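Local coordinates for spindle assembly abnormal protein 6 (Caenorhabditis elegans, PDB 3PYI), which builds the central scaffold of centrioles, its dimers joining through the globular N-terminal domain into the ring that sets their nine-fold symmetry, at residues A[137-140]-A[141-145]. The protein carries 1 engineered substitution. Sequence-based numbering, arbitrary orientation.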
loop_
_atom_site.group_PDB
_atom_site.type_symbol
_atom_site.label_atom_id
_atom_site.label_comp_id
_atom_site.label_asym_id
_atom_site.label_seq_id
_atom_site.Cartn_x
_atom_site.Cartn_y
_atom_site.Cartn_z
ATOM N N ILE A 137 14.039 -6.758 5.008
ATOM C CA ILE A 137 14.170 -8.200 5.101
ATOM C C ILE A 137 13.870 -8.619 6.520
ATOM O O ILE A 137 14.510 -8.166 7.460
ATOM C CB ILE A 137 15.547 -8.689 4.679
ATOM C CG1 ILE A 137 15.723 -8.466 3.171
ATOM C CG2 ILE A 137 15.685 -10.178 4.989
ATOM C CD1 ILE A 137 17.122 -8.737 2.679
ATOM N N ILE A 138 12.879 -9.478 6.685
ATOM C CA ILE A 138 12.488 -9.886 8.028
ATOM C C ILE A 138 12.781 -11.360 8.250
ATOM O O ILE A 138 12.225 -12.218 7.562
ATOM C CB ILE A 138 10.994 -9.621 8.270
ATOM C CG1 ILE A 138 10.636 -8.200 7.815
ATOM C CG2 ILE A 138 10.660 -9.843 9.741
ATOM C CD1 ILE A 138 9.149 -7.901 7.809
ATOM N N LEU A 139 13.661 -11.654 9.208
ATOM C CA LEU A 139 14.031 -13.036 9.491
ATOM C C LEU A 139 13.114 -13.720 10.487
ATOM O O LEU A 139 12.609 -13.103 11.433
ATOM C CB LEU A 139 15.451 -13.139 10.038
ATOM C CG LEU A 139 16.592 -12.924 9.057
ATOM C CD1 LEU A 139 17.924 -12.917 9.811
ATOM C CD2 LEU A 139 16.566 -14.002 7.993
ATOM N N ASP A 140 12.924 -15.012 10.249
ATOM C CA ASP A 140 12.383 -15.947 11.221
ATOM C C ASP A 140 13.331 -15.945 12.414
ATOM O O ASP A 140 14.518 -15.649 12.254
ATOM C CB ASP A 140 12.402 -17.351 10.602
ATOM C CG ASP A 140 11.178 -18.156 10.943
ATOM O OD1 ASP A 140 10.476 -17.785 11.906
ATOM O OD2 ASP A 140 10.915 -19.157 10.245
ATOM N N ALA A 141 12.837 -16.301 13.598
ATOM C CA ALA A 141 13.714 -16.406 14.762
ATOM C C ALA A 141 14.761 -17.498 14.549
ATOM O O ALA A 141 15.904 -17.372 14.980
ATOM C CB ALA A 141 12.911 -16.672 16.031
ATOM N N GLU A 142 14.368 -18.572 13.875
ATOM C CA GLU A 142 15.281 -19.680 13.608
ATOM C C GLU A 142 15.984 -19.549 12.258
ATOM O O GLU A 142 16.776 -20.408 11.881
ATOM C CB GLU A 142 14.534 -21.012 13.645
ATOM C CG GLU A 142 13.793 -21.273 14.933
ATOM C CD GLU A 142 13.011 -22.564 14.889
ATOM O OE1 GLU A 142 13.570 -23.575 14.420
ATOM O OE2 GLU A 142 11.840 -22.571 15.323
ATOM N N LYS A 143 15.682 -18.490 11.518
ATOM C CA LYS A 143 16.336 -18.261 10.237
ATOM C C LYS A 143 16.040 -19.384 9.244
ATOM O O LYS A 143 16.893 -19.777 8.440
ATOM C CB LYS A 143 17.844 -18.074 10.432
ATOM C CG LYS A 143 18.191 -16.902 11.355
ATOM C CD LYS A 143 19.584 -17.027 11.959
ATOM C CE LYS A 143 20.684 -16.758 10.943
ATOM N NZ LYS A 143 22.037 -16.726 11.592
ATOM N N ASN A 144 14.820 -19.902 9.299
ATOM C CA ASN A 144 14.362 -20.841 8.289
ATOM C C ASN A 144 13.695 -20.109 7.126
ATOM O O ASN A 144 13.689 -20.587 5.991
ATOM C CB ASN A 144 13.397 -21.844 8.907
ATOM C CG ASN A 144 14.050 -22.680 9.995
ATOM O OD1 ASN A 144 13.535 -22.784 11.109
ATOM N ND2 ASN A 144 15.198 -23.273 9.680
ATOM N N PHE A 145 13.142 -18.939 7.421
ATOM C CA PHE A 145 12.456 -18.131 6.425
ATOM C C PHE A 145 12.782 -16.666 6.602
ATOM O O PHE A 145 13.107 -16.211 7.701
ATOM C CB PHE A 145 10.948 -18.303 6.549
ATOM C CG PHE A 145 10.475 -19.702 6.297
ATOM C CD1 PHE A 145 10.403 -20.199 5.008
ATOM C CD2 PHE A 145 10.100 -20.519 7.348
ATOM C CE1 PHE A 145 9.961 -21.494 4.769
ATOM C CE2 PHE A 145 9.659 -21.810 7.119
ATOM C CZ PHE A 145 9.591 -22.300 5.831
HETATM O O HOH W 1 10.687 -21.606 10.944
#
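The hairpin turn between strands 133-139 and 145-152 of the SAS-6 N-terminal domain is closed by D140 and F145. D140 N donates to F145 O over 2.8 Å, nearly straight (163°). A141 and E142 are the central residues of a type I turn with a weak closing bond, K143 N to D140 O (3.2 Å); left-handed K143 then leads back to F145.

The D140 chi1, at -141°, lies off the staggered positions and sets the carboxylate alongside the F145 side chain. D140 OD2 lies at the edge of the F145 ring, in its plane, 3.3 Å from F145 CD2, with carboxylate and ring planes 42° apart. D140 OD1 takes a weak bond from A141 N, and a water donates to both D140 OD2 (2.6 Å) and N144 OD1 (3.1 Å). An alanine in place of D140 would probably leave this water without its carboxylate mate and the F145 ring edge without its polar neighbour.

K143 CG comes 4.3 Å from L139 CD1, while K143 NZ forms salt bridges with D62 and E64. A type I turn plus a left-handed residue, spanned by a backbone bond between the residues flanking a four-residue loop, is typical of a short beta-hairpin.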